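Lactoylglutathione lyase (Pseudomonas aeruginosa, PDB 4MTS) is a metal-binding lyase of the glyoxalase superfamily, a dimer in which each chain holds two βαβββ modules and both subunits supply metal ligands. Local coordinates at residues R38-V44 / E56-D62; L24-R30 / F43-E49; D81-C86 / E122-K126. All coordinates share one frame. Residue numbers count along the deposited sequence, not the author numbering.

Interaction 1 (R38-V44 / E56-D62)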
loop_
_atom_site.group_PDB
_atom_site.type_symbol
_atom_site.label_atom_id
_atom_site.label_comp_id
_atom_site.label_asym_id
_atom_site.label_seq_id
_atom_site.Cartn_x
_atom_site.Cartn_y
_atom_site.Cartn_z
ATOM N N ARG A 38 -21.548 -9.919 2.612
ATOM C CA ARG A 38 -20.971 -10.854 1.630
ATOM C C ARG A 38 -19.541 -10.490 1.221
ATOM O O ARG A 38 -19.213 -10.367 0.034
ATOM C CB ARG A 38 -21.892 -11.096 0.439
ATOM C CG ARG A 38 -23.130 -11.866 0.902
ATOM C CD ARG A 38 -24.003 -12.330 -0.216
ATOM N NE ARG A 38 -23.372 -13.300 -1.108
ATOM C CZ ARG A 38 -23.314 -14.610 -0.884
ATOM N NH1 ARG A 38 -23.771 -15.118 0.257
ATOM N NH2 ARG A 38 -22.747 -15.415 -1.775
ATOM N N PHE A 39 -18.703 -10.263 2.226
ATOM C CA PHE A 39 -17.294 -9.973 1.974
ATOM C C PHE A 39 -16.483 -10.458 3.125
ATOM O O PHE A 39 -17.028 -10.668 4.203
ATOM C CB PHE A 39 -17.038 -8.485 1.671
ATOM C CG PHE A 39 -17.174 -7.566 2.853
ATOM C CD1 PHE A 39 -18.419 -7.089 3.243
ATOM C CD2 PHE A 39 -16.057 -7.151 3.561
ATOM C CE1 PHE A 39 -18.550 -6.270 4.362
ATOM C CE2 PHE A 39 -16.188 -6.303 4.653
ATOM C CZ PHE A 39 -17.432 -5.860 5.038
ATOM N N THR A 40 -15.180 -10.599 2.900
ATOM C CA THR A 40 -14.247 -11.023 3.919
ATOM C C THR A 40 -13.074 -10.047 3.865
ATOM O O THR A 40 -12.676 -9.649 2.769
ATOM C CB THR A 40 -13.708 -12.424 3.598
ATOM O OG1 THR A 40 -14.790 -13.346 3.496
ATOM C CG2 THR A 40 -12.715 -12.924 4.649
ATOM N N LEU A 41 -12.498 -9.750 5.027
ATOM C CA LEU A 41 -11.274 -8.939 5.139
ATOM C C LEU A 41 -10.226 -9.816 5.787
ATOM O O LEU A 41 -10.537 -10.615 6.682
ATOM C CB LEU A 41 -11.467 -7.751 6.096
ATOM C CG LEU A 41 -12.638 -6.875 5.983
ATOM C CD1 LEU A 41 -12.587 -5.858 7.084
ATOM C CD2 LEU A 41 -12.680 -6.217 4.594
ATOM N N ALA A 42 -8.977 -9.666 5.391
ATOM C CA ALA A 42 -7.914 -10.420 6.085
ATOM C C ALA A 42 -6.719 -9.466 6.163
ATOM O O ALA A 42 -6.379 -8.839 5.158
ATOM C CB ALA A 42 -7.540 -11.669 5.291
ATOM N N PHE A 43 -6.131 -9.329 7.347
ATOM C CA PHE A 43 -4.970 -8.466 7.576
ATOM C C PHE A 43 -3.785 -9.406 7.780
ATOM O O PHE A 43 -3.827 -10.318 8.620
ATOM C CB PHE A 43 -5.205 -7.527 8.784
ATOM C CG PHE A 43 -6.285 -6.479 8.554
ATOM C CD1 PHE A 43 -7.627 -6.785 8.735
ATOM C CD2 PHE A 43 -5.943 -5.166 8.223
ATOM C CE1 PHE A 43 -8.621 -5.808 8.538
ATOM C CE2 PHE A 43 -6.934 -4.201 8.000
ATOM C CZ PHE A 43 -8.262 -4.533 8.152
ATOM N N VAL A 44 -2.747 -9.205 6.973
ATOM C CA VAL A 44 -1.529 -10.024 6.987
ATOM C C VAL A 44 -0.335 -9.129 7.210
ATOM O O VAL A 44 -0.343 -7.962 6.793
ATOM C CB VAL A 44 -1.368 -10.903 5.711
ATOM C CG1 VAL A 44 -2.364 -12.051 5.718
ATOM C CG2 VAL A 44 -1.514 -10.071 4.418
ATOM N N GLU A 56 -4.028 -5.282 3.986
ATOM C CA GLU A 56 -5.409 -5.741 4.110
ATOM C C GLU A 56 -5.826 -6.318 2.767
ATOM O O GLU A 56 -5.745 -5.630 1.754
ATOM C CB GLU A 56 -6.334 -4.568 4.454
ATOM C CG GLU A 56 -7.765 -5.072 4.631
ATOM C CD GLU A 56 -8.788 -3.993 4.860
ATOM O OE1 GLU A 56 -8.437 -2.796 4.733
ATOM O OE2 GLU A 56 -9.931 -4.347 5.226
ATOM N N LEU A 57 -6.376 -7.536 2.772
ATOM C CA LEU A 57 -6.892 -8.182 1.570
ATOM C C LEU A 57 -8.407 -8.278 1.715
ATOM O O LEU A 57 -8.886 -8.695 2.768
ATOM C CB LEU A 57 -6.287 -9.589 1.429
ATOM C CG LEU A 57 -4.756 -9.679 1.382
ATOM C CD1 LEU A 57 -4.311 -11.160 1.389
ATOM C CD2 LEU A 57 -4.187 -8.945 0.133
ATOM N N THR A 58 -9.143 -7.863 0.679
ATOM C CA THR A 58 -10.613 -7.866 0.677
ATOM C C THR A 58 -11.123 -8.786 -0.430
ATOM O O THR A 58 -10.590 -8.767 -1.543
ATOM C CB THR A 58 -11.185 -6.440 0.480
ATOM O OG1 THR A 58 -10.645 -5.555 1.457
ATOM C CG2 THR A 58 -12.704 -6.403 0.564
ATOM N N HIS A 59 -12.150 -9.577 -0.129
ATOM C CA HIS A 59 -12.738 -10.452 -1.126
ATOM C C HIS A 59 -14.243 -10.310 -1.032
ATOM O O HIS A 59 -14.806 -10.569 0.023
ATOM C CB HIS A 59 -12.290 -11.923 -0.890
ATOM C CG HIS A 59 -13.009 -12.893 -1.760
ATOM N ND1 HIS A 59 -13.786 -13.902 -1.213
ATOM C CD2 HIS A 59 -13.124 -12.933 -3.109
ATOM C CE1 HIS A 59 -14.303 -14.558 -2.241
ATOM N NE2 HIS A 59 -13.960 -14.005 -3.397
ATOM N N ASN A 60 -14.881 -9.853 -2.119
ATOM C CA ASN A 60 -16.333 -9.710 -2.228
ATOM C C ASN A 60 -16.779 -11.072 -2.748
ATOM O O ASN A 60 -16.266 -11.532 -3.780
ATOM C CB ASN A 60 -16.661 -8.569 -3.221
ATOM C CG ASN A 60 -16.239 -7.213 -2.695
ATOM O OD1 ASN A 60 -16.798 -6.707 -1.708
ATOM N ND2 ASN A 60 -15.218 -6.602 -3.324
ATOM N N TRP A 61 -17.640 -11.776 -1.986
ATOM C CA TRP A 61 -18.053 -13.138 -2.295
ATOM C C TRP A 61 -18.676 -13.298 -3.663
ATOM O O TRP A 61 -18.581 -14.383 -4.248
ATOM C CB TRP A 61 -19.038 -13.668 -1.233
ATOM C CG TRP A 61 -18.502 -13.639 0.164
ATOM C CD1 TRP A 61 -17.226 -13.340 0.557
ATOM C CD2 TRP A 61 -19.202 -14.025 1.342
ATOM N NE1 TRP A 61 -17.105 -13.488 1.919
ATOM C CE2 TRP A 61 -18.303 -13.893 2.429
ATOM C CE3 TRP A 61 -20.500 -14.484 1.591
ATOM C CZ2 TRP A 61 -18.673 -14.174 3.747
ATOM C CZ3 TRP A 61 -20.878 -14.725 2.903
ATOM C CH2 TRP A 61 -19.960 -14.600 3.958
ATOM N N ASP A 62 -19.358 -12.264 -4.139
ATOM C CA ASP A 62 -20.036 -12.332 -5.431
ATOM C C ASP A 62 -19.258 -11.758 -6.623
ATOM O O ASP A 62 -19.801 -11.713 -7.726
ATOM C CB ASP A 62 -21.476 -11.801 -5.325
ATOM C CG ASP A 62 -22.228 -12.425 -4.153
ATOM O OD1 ASP A 62 -22.621 -11.676 -3.235
ATOM O OD2 ASP A 62 -22.314 -13.660 -4.102
HETATM O O HOH W 1 -13.863 -14.937 1.185
#
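Two neighbouring strands of the N-terminal sheet, 39-45 and 54-60, pair here as an antiparallel β-hairpin. The axes of 39-44 and 56-60 approach to 4.6 Å, with chain directions 161° apart. The ladder rests on two hydrogen-bonded pairs. Thr40 N meets His59 O and His59 N meets Thr40 O, both at 2.9 Å; Ala42 N reaches Leu57 O at 2.8 Å and Leu57 N reaches Ala42 O at 2.7 Å. Between these rungs, short CA-H...O contacts such as Leu41 CA to Leu57 O (3.4 Å) fill the non-hydrogen-bonded positions.

In the βαβββ module of the glyoxalase fold, such a sheet has a helix on one face and the metal site on the other. Thr40, Ala42 and His59 accordingly touch Leu13 of helix 13-23. The other face carries Phe39, Leu41, Phe43 and the zinc ligand Glu56, whose CG lies over the Phe43 ring, 3.8 Å from its centroid. Gln104 of the second subunit packs on Phe39 and Leu41.

Beyond the strand ends, Trp61 folds back over the backbone of residues 38 and 39: Trp61 N donates to Arg38 O (2.9 Å), Trp61 NE1 donates to Thr40 OG1 (2.8 Å), and Arg38 CA makes a CH-π contact with the six-membered ring. Thr40 OG1 also bonds to Asp33. Farther from the ladder, Arg38 NE forms a salt bridge with Asp62 OD1 (2.8 Å).

Interaction 2 (L24-R30 / F43-E49)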
loop_
_atom_site.group_PDB
_atom_site.type_symbol
_atom_site.label_atom_id
_atom_site.label_comp_id
_atom_site.label_asym_id
_atom_site.label_seq_id
_atom_site.Cartn_x
_atom_site.Cartn_y
_atom_site.Cartn_z
ATOM N N LEU A 24 5.857 -15.487 1.482
ATOM C CA LEU A 24 6.405 -14.324 2.203
ATOM C C LEU A 24 6.490 -14.400 3.719
ATOM O O LEU A 24 6.906 -13.427 4.347
ATOM C CB LEU A 24 5.719 -13.024 1.747
ATOM C CG LEU A 24 5.924 -12.660 0.260
ATOM C CD1 LEU A 24 4.935 -11.558 -0.185
ATOM C CD2 LEU A 24 7.395 -12.214 -0.009
ATOM N N ASP A 25 6.107 -15.531 4.334
ATOM C CA ASP A 25 6.238 -15.657 5.783
ATOM C C ASP A 25 5.497 -14.605 6.597
ATOM O O ASP A 25 5.846 -14.347 7.737
ATOM C CB ASP A 25 7.700 -15.834 6.245
ATOM C CG ASP A 25 8.337 -17.087 5.665
ATOM O OD1 ASP A 25 7.686 -18.163 5.702
ATOM O OD2 ASP A 25 9.439 -16.985 5.120
ATOM N N MET A 26 4.434 -14.013 6.028
ATOM C CA MET A 26 3.618 -13.118 6.834
ATOM C C MET A 26 2.715 -14.020 7.685
ATOM O O MET A 26 2.583 -15.213 7.397
ATOM C CB MET A 26 2.688 -12.279 5.941
ATOM C CG MET A 26 3.430 -11.142 5.273
ATOM S SD MET A 26 2.262 -10.112 4.385
ATOM C CE MET A 26 3.445 -9.065 3.437
ATOM N N ARG A 27 2.069 -13.443 8.688
ATOM C CA ARG A 27 1.083 -14.205 9.437
ATOM C C ARG A 27 -0.275 -13.561 9.277
ATOM O O ARG A 27 -0.356 -12.388 8.913
ATOM C CB ARG A 27 1.466 -14.434 10.906
ATOM C CG ARG A 27 1.545 -13.197 11.762
ATOM C CD ARG A 27 2.109 -13.514 13.156
ATOM N NE ARG A 27 2.623 -12.292 13.780
ATOM C CZ ARG A 27 1.939 -11.523 14.626
ATOM N NH1 ARG A 27 0.717 -11.867 15.009
ATOM N NH2 ARG A 27 2.480 -10.416 15.105
ATOM N N LEU A 28 -1.337 -14.352 9.473
ATOM C CA LEU A 28 -2.687 -13.798 9.426
ATOM C C LEU A 28 -2.908 -13.117 10.776
ATOM O O LEU A 28 -2.933 -13.771 11.838
ATOM C CB LEU A 28 -3.706 -14.924 9.196
ATOM C CG LEU A 28 -5.161 -14.453 9.126
ATOM C CD1 LEU A 28 -5.381 -13.565 7.909
ATOM C CD2 LEU A 28 -6.140 -15.664 9.088
ATOM N N LEU A 29 -3.031 -11.791 10.750
ATOM C CA LEU A 29 -3.209 -10.991 11.961
ATOM C C LEU A 29 -4.635 -11.003 12.450
ATOM O O LEU A 29 -4.872 -11.124 13.655
ATOM C CB LEU A 29 -2.707 -9.527 11.744
ATOM C CG LEU A 29 -1.251 -9.399 11.238
ATOM C CD1 LEU A 29 -0.906 -7.945 10.813
ATOM C CD2 LEU A 29 -0.256 -9.891 12.269
ATOM N N ARG A 30 -5.589 -10.919 11.523
ATOM C CA ARG A 30 -7.011 -10.821 11.790
ATOM C C ARG A 30 -7.767 -11.190 10.503
ATOM O O ARG A 30 -7.387 -10.782 9.404
ATOM C CB ARG A 30 -7.288 -9.322 12.188
ATOM C CG ARG A 30 -8.747 -8.911 12.398
ATOM C CD ARG A 30 -8.876 -7.617 13.184
ATOM N NE ARG A 30 -8.187 -6.478 12.548
ATOM C CZ ARG A 30 -8.806 -5.424 12.032
ATOM N NH1 ARG A 30 -10.131 -5.352 12.048
ATOM N NH2 ARG A 30 -8.105 -4.435 11.488
ATOM N N PHE A 43 -6.131 -9.329 7.347
ATOM C CA PHE A 43 -4.970 -8.466 7.576
ATOM C C PHE A 43 -3.785 -9.406 7.780
ATOM O O PHE A 43 -3.827 -10.318 8.620
ATOM C CB PHE A 43 -5.205 -7.527 8.784
ATOM C CG PHE A 43 -6.285 -6.479 8.554
ATOM C CD1 PHE A 43 -7.627 -6.785 8.735
ATOM C CD2 PHE A 43 -5.943 -5.166 8.223
ATOM C CE1 PHE A 43 -8.621 -5.808 8.538
ATOM C CE2 PHE A 43 -6.934 -4.201 8.000
ATOM C CZ PHE A 43 -8.262 -4.533 8.152
ATOM N N VAL A 44 -2.747 -9.205 6.973
ATOM C CA VAL A 44 -1.529 -10.024 6.987
ATOM C C VAL A 44 -0.335 -9.129 7.210
ATOM O O VAL A 44 -0.343 -7.962 6.793
ATOM C CB VAL A 44 -1.368 -10.903 5.711
ATOM C CG1 VAL A 44 -2.364 -12.051 5.718
ATOM C CG2 VAL A 44 -1.514 -10.071 4.418
ATOM N N GLY A 45 0.680 -9.664 7.878
ATOM C CA GLY A 45 1.854 -8.867 8.164
ATOM C C GLY A 45 2.843 -9.575 9.049
ATOM O O GLY A 45 2.776 -10.803 9.234
ATOM N N TYR A 46 3.802 -8.804 9.543
ATOM C CA TYR A 46 4.907 -9.357 10.323
ATOM C C TYR A 46 4.853 -8.996 11.782
ATOM O O TYR A 46 5.469 -9.677 12.600
ATOM C CB TYR A 46 6.262 -8.902 9.721
ATOM C CG TYR A 46 6.452 -9.363 8.296
ATOM C CD1 TYR A 46 6.652 -10.703 8.003
ATOM C CD2 TYR A 46 6.391 -8.463 7.234
ATOM C CE1 TYR A 46 6.843 -11.137 6.692
ATOM C CE2 TYR A 46 6.538 -8.896 5.909
ATOM C CZ TYR A 46 6.759 -10.235 5.643
ATOM O OH TYR A 46 6.914 -10.695 4.352
ATOM N N GLN A 47 4.189 -7.896 12.106
ATOM C CA GLN A 47 4.045 -7.411 13.467
ATOM C C GLN A 47 2.588 -7.140 13.736
ATOM O O GLN A 47 1.795 -6.991 12.805
ATOM C CB GLN A 47 4.847 -6.115 13.673
ATOM C CG GLN A 47 6.347 -6.260 13.500
ATOM C CD GLN A 47 6.962 -4.902 13.389
ATOM O OE1 GLN A 47 7.116 -4.185 14.378
ATOM N NE2 GLN A 47 7.252 -4.485 12.166
ATOM N N ASP A 48 2.232 -7.052 15.009
ATOM C CA ASP A 48 0.866 -6.774 15.411
ATOM C C ASP A 48 0.384 -5.481 14.741
ATOM O O ASP A 48 1.179 -4.550 14.548
ATOM C CB ASP A 48 0.829 -6.619 16.942
ATOM C CG ASP A 48 0.929 -7.918 17.740
ATOM O OD1 ASP A 48 1.342 -8.956 17.155
ATOM O OD2 ASP A 48 0.604 -7.896 18.949
ATOM N N GLU A 49 -0.907 -5.415 14.391
ATOM C CA GLU A 49 -1.477 -4.203 13.786
ATOM C C GLU A 49 -1.255 -2.965 14.657
ATOM O O GLU A 49 -1.173 -1.860 14.123
ATOM C CB GLU A 49 -2.977 -4.357 13.537
ATOM C CG GLU A 49 -3.305 -5.145 12.287
ATOM C CD GLU A 49 -4.800 -5.295 12.148
ATOM O OE1 GLU A 49 -5.361 -6.217 12.786
ATOM O OE2 GLU A 49 -5.423 -4.418 11.507
#
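Phe43 opens the pairing of strand 39-45 with the edge strand 27-34 at a classic β-bulge, where Leu29 and Arg30 both face it. Phe43 O accepts from Leu29 N at 2.7 Å and more weakly from Arg30 N at 3.4 Å, while Phe43 N donates to Arg30 O at 2.8 Å. Its ring carries the Arg30 guanidinium flat on one face, a cation-π stack with centres 4.0 Å apart and planes 12° from parallel; the zinc ligand His5 meets the same ring edge-to-face.

Val44 lies on the side of the sheet that faces helix 13-23, joining Leu28 and Met26 (Val44 CG2 to Met26 SD, 3.8 Å). Gly45 then closes a hydrogen-bonded pair with Arg27: Arg27 N to Gly45 O is 2.8 Å, and Gly45 N to Arg27 O is 3.1 Å. A β-carbon at Gly45 would lie tight against Leu29 CD1.

Past the strand, Tyr46 reaches back to the turn that ends helix 13-23, where Tyr46 OH donates to Leu24 O at 2.7 Å and Met26 CG packs over the ring 3.8 Å from its centroid. The main-chain carbonyl of Gln47 lies against Leu29, with Gln47 O 3.5 Å from Leu29 CD1. Asp48 OD1 forms a salt bridge with Arg27 NH2 at 2.8 Å. Glu49 completes the return with a two-pronged salt bridge, Arg30 NE to Glu49 OE1 at 2.8 Å and Arg30 NH2 to Glu49 OE2 at 2.7 Å. Arg30 is thus held by aromatic face and carboxylate together, and with Arg27-Asp48 its charge ties the loop 46-49 to the edge strand with which 43-45 pairs through its backbone.

Interaction 3 (D81-C86 / E122-K126). With NI (nickel (II) ion), chain E.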
loop_
_atom_site.group_PDB
_atom_site.type_symbol
_atom_site.label_atom_id
_atom_site.label_comp_id
_atom_site.label_asym_id
_atom_site.label_seq_id
_atom_site.Cartn_x
_atom_site.Cartn_y
_atom_site.Cartn_z
ATOM N N ASP A 81 17.770 -11.934 2.303
ATOM C CA ASP A 81 18.421 -12.347 1.068
ATOM C C ASP A 81 17.360 -12.473 -0.000
ATOM O O ASP A 81 16.566 -13.409 0.034
ATOM C CB ASP A 81 19.072 -13.736 1.294
ATOM C CG ASP A 81 20.020 -14.191 0.212
ATOM O OD1 ASP A 81 19.652 -14.109 -0.977
ATOM O OD2 ASP A 81 21.107 -14.679 0.557
ATOM N N ALA A 82 17.361 -11.551 -0.969
ATOM C CA ALA A 82 16.394 -11.532 -2.057
ATOM C C ALA A 82 16.457 -12.755 -2.969
ATOM O O ALA A 82 15.408 -13.246 -3.373
ATOM C CB ALA A 82 16.526 -10.244 -2.853
ATOM N N ALA A 83 17.668 -13.287 -3.261
ATOM C CA ALA A 83 17.782 -14.491 -4.101
ATOM C C ALA A 83 17.106 -15.692 -3.421
ATOM O O ALA A 83 16.455 -16.481 -4.093
ATOM C CB ALA A 83 19.246 -14.812 -4.395
ATOM N N VAL A 84 17.254 -15.797 -2.097
ATOM C CA VAL A 84 16.647 -16.879 -1.299
ATOM C C VAL A 84 15.099 -16.752 -1.309
ATOM O O VAL A 84 14.401 -17.738 -1.556
ATOM C CB VAL A 84 17.246 -16.938 0.123
ATOM C CG1 VAL A 84 16.402 -17.817 1.045
ATOM C CG2 VAL A 84 18.695 -17.438 0.081
ATOM N N THR A 85 14.578 -15.543 -1.077
ATOM C CA THR A 85 13.119 -15.332 -1.130
ATOM C C THR A 85 12.560 -15.652 -2.534
ATOM O O THR A 85 11.513 -16.289 -2.628
ATOM C CB THR A 85 12.751 -13.965 -0.569
ATOM O OG1 THR A 85 13.386 -13.855 0.692
ATOM C CG2 THR A 85 11.233 -13.786 -0.366
ATOM N N CYS A 86 13.280 -15.260 -3.628
ATOM C CA CYS A 86 12.865 -15.566 -4.999
ATOM C C CYS A 86 12.786 -17.056 -5.239
ATOM O O CYS A 86 11.840 -17.527 -5.865
ATOM C CB CYS A 86 13.809 -14.917 -6.006
ATOM S SG CYS A 86 13.608 -13.128 -6.144
ATOM N N GLU A 122 7.679 -5.847 -4.229
ATOM C CA GLU A 122 9.082 -5.470 -4.371
ATOM C C GLU A 122 9.847 -5.989 -3.170
ATOM O O GLU A 122 9.511 -5.682 -2.014
ATOM C CB GLU A 122 9.166 -3.934 -4.449
ATOM C CG GLU A 122 10.582 -3.373 -4.622
ATOM C CD GLU A 122 10.566 -1.879 -4.866
ATOM O OE1 GLU A 122 10.069 -1.146 -3.986
ATOM O OE2 GLU A 122 10.939 -1.449 -5.982
ATOM N N LEU A 123 10.887 -6.764 -3.432
ATOM C CA LEU A 123 11.758 -7.251 -2.347
ATOM C C LEU A 123 13.024 -6.413 -2.319
ATOM O O LEU A 123 13.663 -6.243 -3.352
ATOM C CB LEU A 123 12.118 -8.732 -2.562
ATOM C CG LEU A 123 10.978 -9.701 -2.803
ATOM C CD1 LEU A 123 11.523 -11.136 -2.987
ATOM C CD2 LEU A 123 9.927 -9.639 -1.680
ATOM N N ILE A 124 13.374 -5.873 -1.158
ATOM C CA ILE A 124 14.571 -5.036 -1.013
ATOM C C ILE A 124 15.454 -5.662 0.039
ATOM O O ILE A 124 15.046 -5.801 1.190
ATOM C CB ILE A 124 14.236 -3.553 -0.709
ATOM C CG1 ILE A 124 13.265 -2.997 -1.774
ATOM C CG2 ILE A 124 15.563 -2.715 -0.644
ATOM C CD1 ILE A 124 12.813 -1.486 -1.583
ATOM N N GLN A 125 16.642 -6.106 -0.362
ATOM C CA GLN A 125 17.562 -6.763 0.566
ATOM C C GLN A 125 18.072 -5.829 1.656
ATOM O O GLN A 125 18.559 -4.741 1.351
ATOM C CB GLN A 125 18.736 -7.382 -0.211
ATOM C CG GLN A 125 19.633 -8.266 0.661
ATOM C CD GLN A 125 20.376 -9.194 -0.246
ATOM O OE1 GLN A 125 19.776 -9.898 -1.064
ATOM N NE2 GLN A 125 21.692 -9.155 -0.174
ATOM N N LYS A 126 17.993 -6.271 2.923
ATOM C CA LYS A 126 18.429 -5.530 4.114
ATOM C C LYS A 126 19.868 -5.057 3.992
ATOM O O LYS A 126 20.730 -5.800 3.506
ATOM C CB LYS A 126 18.231 -6.374 5.382
ATOM C CG LYS A 126 18.055 -5.536 6.649
ATOM C CD LYS A 126 17.720 -6.400 7.857
ATOM C CE LYS A 126 18.034 -5.693 9.153
ATOM N NZ LYS A 126 17.687 -6.526 10.337
HETATM NI NI NI E . 9.236 0.800 -4.087
HETATM O O HOH W 2 20.256 -11.657 -2.982
#
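The capped start of helix 82-91 rests on strand 120-125, a strand whose other face contributes to the nickel site of the dimer. Asp81 is the N-cap: Asp81 OD1 accepts from Val84 N at 3.1 Å, satisfying an amide that has no helical partner of its own. The strand supplies a second acceptor for the first turn, since Gln125 OE1 takes a hydrogen bond from Ala82 N at 2.9 Å. A water extends this polar end, accepting from Ala83 N (3.1 Å) and donating to Gln125 OE1 (2.6 Å).

One turn further along, the contact becomes apolar. Leu123 CD1 lies 3.7 Å from Thr85 CG2 and 4.3 Å from Cys86 SG, and the same leucine also touches Leu24 and Leu113.

This is the C-terminal βαβββ module of the glyoxalase fold, in which the helix covers one side of a sheet where strand 120-125 runs parallel to 72-79. Leu123 and Gln125 point toward the helix, whereas Ile124 points away from it and packs on Leu4 of the second subunit. Glu122, also turned from the helix, binds nickel through Glu122 OE1 at 2.1 Å from NI. Five further atoms complete the coordination, among them those of His74 in the same chain and of His5 and Glu56 of the second subunit.

Overall arrangement
Interactions 1 and 2 are successive pairings within one four-stranded sheet: they share Phe43 and Val44, their centres lie 15 Å apart, and Ala42 CB meets Leu28 CD1 at 3.9 Å. Interaction 3 belongs to the other module, its centre 27 Å from that of interaction 1, and their nearest atoms are about 13 Å apart. Interaction 2 bridges the halves, as Leu24 CD2 packs 4.0 Å from Leu123 CD2 and 4.2 Å from Thr85 CG2. Although 38-44/56-62 and 81-86/122-126 lie apart in one chain, the dimer brings their counterparts together: at the nickel, Glu122 of interaction 3 is joined by Glu56 and His5 of the second subunit.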